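Local coordinates for Rbstp0775 protein (Geobacillus stearothermophilus, PDB 1RZ3) that is of unknown function but is probably a P-loop kinase of the phosphoribulokinase and uridine kinase family that binds ATP, at residues S31-T36 / V148-P153; Q49-C54 / S125-I130. All coordinates share one frame; numbering follows the deposited sequence.

Contact 1: residues S31-T36 / V148-P153; sequences SRSGKT and VYLDCP
Ser33 faces Cys152 and Leu150 across this contact, with no hydrogen bond between the two segments. Its CB faces Cys152 CB across 4.3 Å, where the CA atoms of the two segments come nearest. Its OG sits between the backbone N and the carbonyl carbon (chi1 57°). There it bonds to Leu30 O, and its nearest atom of Leu150 is CD2, 4.0 Å from OG. The carbonyl of Ser33 has the closer approach: Ser33 O is 3.3 Å from Leu150 CD2. Gly34 follows at the N-cap of helix 35-48. Its positive phi of 92° suits glycine, and its carbonyl carbon lies 3.6 Å from Leu150 CD2. The sequence and the strand-loop-helix path fit a P-loop (Walker A motif), the probable phosphate-binding loop of an ATP-dependent kinase. Strand 146-150 runs beside strand 23-29, which leads into this loop. Lys35 opens the helix. Leu150 CD2 also reaches its backbone, 3.4 Å from Lys35 N, so this one methyl touches three successive residues. The lysine side chain crosses Leu150 at an angle, with its CG 3.9 Å from Leu150 CD2. Beyond CG it bends at chi3 and chi4, and NZ turns away from Leu150 to bond Leu30 O.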
loop_
_atom_site.group_PDB
_atom_site.type_symbol
_atom_site.label_atom_id
_atom_site.label_comp_id
_atom_site.label_asym_id
_atom_site.label_seq_id
_atom_site.Cartn_x
_atom_site.Cartn_y
_atom_site.Cartn_z
ATOM N N SER A 31 3.166 -9.429 3.432
ATOM C CA SER A 31 2.906 -10.228 2.240
ATOM C C SER A 31 1.873 -11.323 2.496
ATOM O O SER A 31 1.922 -12.009 3.514
ATOM C CB SER A 31 4.207 -10.859 1.741
ATOM O OG SER A 31 3.973 -11.654 0.592
ATOM N N ARG A 32 0.940 -11.476 1.561
ATOM C CA ARG A 32 -0.114 -12.484 1.663
ATOM C C ARG A 32 -0.995 -12.342 2.905
ATOM O O ARG A 32 -1.348 -13.337 3.538
ATOM C CB ARG A 32 0.486 -13.899 1.635
ATOM C CG ARG A 32 1.166 -14.285 0.327
ATOM C CD ARG A 32 1.556 -15.759 0.336
ATOM N NE ARG A 32 2.281 -16.159 -0.869
ATOM C CZ ARG A 32 3.507 -15.747 -1.180
ATOM N NH1 ARG A 32 4.157 -14.915 -0.375
ATOM N NH2 ARG A 32 4.086 -16.165 -2.299
ATOM N N SER A 33 -1.355 -11.112 3.255
ATOM C CA SER A 33 -2.209 -10.884 4.415
ATOM C C SER A 33 -3.634 -10.611 3.944
ATOM O O SER A 33 -4.548 -10.451 4.753
ATOM C CB SER A 33 -1.698 -9.697 5.233
ATOM O OG SER A 33 -1.631 -8.528 4.438
ATOM N N GLY A 34 -3.810 -10.559 2.626
ATOM C CA GLY A 34 -5.121 -10.305 2.057
ATOM C C GLY A 34 -5.398 -8.835 1.801
ATOM O O GLY A 34 -6.533 -8.454 1.512
ATOM N N LYS A 35 -4.362 -8.005 1.897
ATOM C CA LYS A 35 -4.503 -6.565 1.684
ATOM C C LYS A 35 -5.151 -6.221 0.354
ATOM O O LYS A 35 -6.045 -5.381 0.285
ATOM C CB LYS A 35 -3.143 -5.871 1.711
ATOM C CG LYS A 35 -2.334 -6.066 2.959
ATOM C CD LYS A 35 -1.036 -5.283 2.842
ATOM C CE LYS A 35 -0.239 -5.689 1.610
ATOM N NZ LYS A 35 0.163 -7.118 1.664
ATOM N N THR A 36 -4.669 -6.858 -0.708
ATOM C CA THR A 36 -5.179 -6.590 -2.042
ATOM C C THR A 36 -6.658 -6.915 -2.148
ATOM O O THR A 36 -7.429 -6.145 -2.721
ATOM C CB THR A 36 -4.388 -7.385 -3.100
ATOM O OG1 THR A 36 -3.023 -6.946 -3.096
ATOM C CG2 THR A 36 -4.972 -7.165 -4.482
ATOM N N VAL A 148 -5.066 1.551 7.877
ATOM C CA VAL A 148 -5.557 0.332 8.508
ATOM C C VAL A 148 -4.408 -0.658 8.402
ATOM O O VAL A 148 -3.840 -0.823 7.325
ATOM C CB VAL A 148 -6.744 -0.294 7.747
ATOM C CG1 VAL A 148 -7.233 -1.540 8.491
ATOM C CG2 VAL A 148 -7.856 0.703 7.587
ATOM N N TYR A 149 -4.041 -1.296 9.507
ATOM C CA TYR A 149 -2.980 -2.291 9.438
ATOM C C TYR A 149 -3.678 -3.640 9.513
ATOM O O TYR A 149 -4.438 -3.899 10.445
ATOM C CB TYR A 149 -1.993 -2.163 10.602
ATOM C CG TYR A 149 -0.888 -3.202 10.533
ATOM C CD1 TYR A 149 0.260 -2.974 9.782
ATOM C CD2 TYR A 149 -1.019 -4.432 11.180
ATOM C CE1 TYR A 149 1.260 -3.947 9.674
ATOM C CE2 TYR A 149 -0.030 -5.414 11.081
ATOM C CZ TYR A 149 1.105 -5.163 10.326
ATOM O OH TYR A 149 2.092 -6.119 10.230
ATOM N N LEU A 150 -3.430 -4.483 8.519
ATOM C CA LEU A 150 -4.037 -5.807 8.451
ATOM C C LEU A 150 -3.140 -6.783 9.196
ATOM O O LEU A 150 -2.119 -7.212 8.669
ATOM C CB LEU A 150 -4.162 -6.235 6.987
ATOM C CG LEU A 150 -5.426 -6.991 6.589
ATOM C CD1 LEU A 150 -6.630 -6.121 6.919
ATOM C CD2 LEU A 150 -5.399 -7.325 5.104
ATOM N N ASP A 151 -3.519 -7.132 10.420
ATOM C CA ASP A 151 -2.715 -8.040 11.228
ATOM C C ASP A 151 -3.109 -9.502 11.025
ATOM O O ASP A 151 -4.246 -9.895 11.286
ATOM C CB ASP A 151 -2.831 -7.653 12.703
ATOM C CG ASP A 151 -1.817 -8.364 13.574
ATOM O OD1 ASP A 151 -0.745 -8.737 13.052
ATOM O OD2 ASP A 151 -2.087 -8.535 14.781
ATOM N N CYS A 152 -2.155 -10.301 10.554
ATOM C CA CYS A 152 -2.389 -11.718 10.297
ATOM C C CYS A 152 -1.287 -12.553 10.954
ATOM O O CYS A 152 -0.134 -12.131 11.017
ATOM C CB CYS A 152 -2.407 -11.966 8.784
ATOM S SG CYS A 152 -3.130 -13.545 8.260
ATOM N N PRO A 153 -1.628 -13.751 11.457
ATOM C CA PRO A 153 -0.625 -14.606 12.102
ATOM C C PRO A 153 0.532 -14.983 11.176
ATOM O O PRO A 153 0.389 -14.982 9.952
ATOM C CB PRO A 153 -1.442 -15.820 12.544
ATOM C CG PRO A 153 -2.545 -15.877 11.522
ATOM C CD PRO A 153 -2.937 -14.425 11.406
#

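Contact 2: residues Q49-C54 / S125-I130; sequences QGISVC and SDMIMI
The backbones of Ser52-Cys54 and Asp126-Met129 run parallel, with Val53 bridged to Met127 and Cys54 to Ile128. This is where edge strand 53-57 joins strand 127-132 in the parallel sheet of a P-loop NTPase-like fold. Cys54 N donates to Met127 O, and Cys54 O receives Met129 N at 2.7 Å. Ser52 O takes two donors, Asp126 N and Met127 N. The Met127 bond comes nearly head-on to the carbonyl, while the Asp126 donor is tilted 20° out of its plane.

Asp126 returns a side-chain bond just before the strands pair. Its CG stands beside its own backbone N (chi1 -64°), and OD2 accepts Ser52 N at 2.8 Å through the anti lone pair. The N-H points almost straight at the oxygen, at 173°. One water links OD2 to Ser52 OG. Another donates to Gly50 O and, weakly, to OD2. Gly50 closes a Schellman motif at the end of helix 35-48.

Ile51 CG2 lies 3.7 Å from both Asp126 CB and Met127 CG. Its touch on Met127 is apolar, and the extended selenomethionine carries SE past the same methyl. On the Val53 and Met127 face, these two side chains also meet in apolar contact. Val53 CG1 crosses against Met129 CB at 4.1 Å. Helix 35-48 packs on Val53 and Met129, while Ile14 of helix 3-15 touches Met127.

Cys54 and Ile128 point to the other face, where Leu122 touches both. Ser125 OG bonds Leu122 O. Cys54 CB approaches two atoms of the other segment, 3.6 Å from Ser125 OG and 3.6 Å from Ile128 CD1.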
loop_
_atom_site.group_PDB
_atom_site.type_symbol
_atom_site.label_atom_id
_atom_site.label_comp_id
_atom_site.label_asym_id
_atom_site.label_seq_id
_atom_site.Cartn_x
_atom_site.Cartn_y
_atom_site.Cartn_z
ATOM N N GLN A 49 -21.774 3.128 -1.931
ATOM C CA GLN A 49 -22.264 4.076 -0.937
ATOM C C GLN A 49 -22.165 5.482 -1.528
ATOM O O GLN A 49 -22.364 6.477 -0.832
ATOM C CB GLN A 49 -21.435 4.013 0.350
ATOM C CG GLN A 49 -21.350 2.642 0.994
ATOM C CD GLN A 49 -22.698 1.969 1.124
ATOM O OE1 GLN A 49 -23.647 2.546 1.653
ATOM N NE2 GLN A 49 -22.788 0.733 0.640
ATOM N N GLY A 50 -21.834 5.559 -2.814
ATOM C CA GLY A 50 -21.739 6.851 -3.473
ATOM C C GLY A 50 -20.394 7.543 -3.380
ATOM O O GLY A 50 -20.306 8.752 -3.581
ATOM N N ILE A 51 -19.342 6.785 -3.083
ATOM C CA ILE A 51 -18.005 7.363 -2.976
ATOM C C ILE A 51 -17.140 6.998 -4.181
ATOM O O ILE A 51 -17.019 5.821 -4.529
ATOM C CB ILE A 51 -17.265 6.863 -1.712
ATOM C CG1 ILE A 51 -18.133 7.073 -0.465
ATOM C CG2 ILE A 51 -15.922 7.578 -1.584
ATOM C CD1 ILE A 51 -18.510 8.514 -0.191
ATOM N N SER A 52 -16.541 8.004 -4.816
ATOM C CA SER A 52 -15.658 7.746 -5.951
ATOM C C SER A 52 -14.290 7.437 -5.352
ATOM O O SER A 52 -13.702 8.284 -4.679
ATOM C CB SER A 52 -15.555 8.969 -6.862
ATOM O OG SER A 52 -16.752 9.161 -7.593
ATOM N N VAL A 53 -13.797 6.228 -5.604
ATOM C CA VAL A 53 -12.514 5.781 -5.063
ATOM C C VAL A 53 -11.508 5.375 -6.142
ATOM O O VAL A 53 -11.841 4.621 -7.060
ATOM C CB VAL A 53 -12.712 4.560 -4.125
ATOM C CG1 VAL A 53 -11.381 4.164 -3.480
ATOM C CG2 VAL A 53 -13.757 4.875 -3.063
ATOM N N CYS A 54 -10.282 5.882 -6.017
ATOM C CA CYS A 54 -9.185 5.565 -6.936
ATOM C C CYS A 54 -8.263 4.643 -6.124
ATOM O O CYS A 54 -7.921 4.956 -4.984
ATOM C CB CYS A 54 -8.446 6.849 -7.341
ATOM S SG CYS A 54 -7.044 6.600 -8.457
ATOM N N SER A 125 -11.917 12.310 -7.502
ATOM C CA SER A 125 -12.037 11.199 -6.555
ATOM C C SER A 125 -12.361 11.758 -5.170
ATOM O O SER A 125 -11.865 12.820 -4.793
ATOM C CB SER A 125 -10.718 10.419 -6.451
ATOM O OG SER A 125 -10.328 9.853 -7.687
ATOM N N ASP A 126 -13.192 11.048 -4.414
ATOM C CA ASP A 126 -13.512 11.472 -3.054
ATOM C C ASP A 126 -12.439 10.895 -2.134
ATOM O O ASP A 126 -12.045 11.515 -1.137
ATOM C CB ASP A 126 -14.874 10.936 -2.621
ATOM C CG ASP A 126 -16.007 11.500 -3.446
ATOM O OD1 ASP A 126 -16.137 12.741 -3.508
ATOM O OD2 ASP A 126 -16.767 10.701 -4.030
HETATM N N MSE A 127 -11.969 9.700 -2.482
HETATM C CA MSE A 127 -10.951 9.022 -1.691
HETATM C C MSE A 127 -9.946 8.311 -2.580
HETATM O O MSE A 127 -10.280 7.848 -3.669
HETATM C CB MSE A 127 -11.591 7.973 -0.773
HETATM C CG MSE A 127 -12.757 8.464 0.062
HETATM SE SE MSE A 127 -13.332 7.128 1.372
HETATM C CE MSE A 127 -14.628 8.206 2.330
ATOM N N ILE A 128 -8.712 8.223 -2.096
ATOM C CA ILE A 128 -7.646 7.536 -2.805
ATOM C C ILE A 128 -7.245 6.412 -1.864
ATOM O O ILE A 128 -6.940 6.658 -0.695
ATOM C CB ILE A 128 -6.411 8.445 -3.026
ATOM C CG1 ILE A 128 -6.816 9.717 -3.782
ATOM C CG2 ILE A 128 -5.325 7.664 -3.779
ATOM C CD1 ILE A 128 -7.506 9.456 -5.094
HETATM N N MSE A 129 -7.256 5.182 -2.356
HETATM C CA MSE A 129 -6.887 4.053 -1.515
HETATM C C MSE A 129 -5.611 3.394 -2.011
HETATM O O MSE A 129 -5.496 3.041 -3.183
HETATM C CB MSE A 129 -8.013 3.026 -1.472
HETATM C CG MSE A 129 -7.764 1.929 -0.461
HETATM SE SE MSE A 129 -9.190 0.662 -0.468
HETATM C CE MSE A 129 -10.542 1.721 0.418
ATOM N N ILE A 130 -4.656 3.237 -1.103
ATOM C CA ILE A 130 -3.369 2.637 -1.421
ATOM C C ILE A 130 -3.134 1.424 -0.528
ATOM O O ILE A 130 -3.246 1.519 0.695
ATOM C CB ILE A 130 -2.231 3.663 -1.195
ATOM C CG1 ILE A 130 -2.503 4.915 -2.037
ATOM C CG2 ILE A 130 -0.882 3.045 -1.546
ATOM C CD1 ILE A 130 -1.535 6.047 -1.800
HETATM O O HOH W 1 -19.600 11.356 -2.579
HETATM O O HOH W 2 -18.302 10.981 -6.420
#

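How the contacts relate
Both contacts are partly buried and belong to the same parallel sheet. Contact 1 is centred about 10 Å from the centre of the chain and contact 2 about 15 Å, farther out. Helix 35-48 begins in contact 1 and ends just before contact 2, where the chain turns into strand 53-57. Contact 1 sets the probable nucleotide-binding loop against the end of strand 146-150. It relies on van der Waals touches, and the polar ends of Ser33 and Lys35 turn to Leu30. Contact 2 joins two neighbouring strands through backbone hydrogen bonds. It adds a carboxylate and waters where the side chain of Ser52 lies about 5 Å from a bound calcium ion.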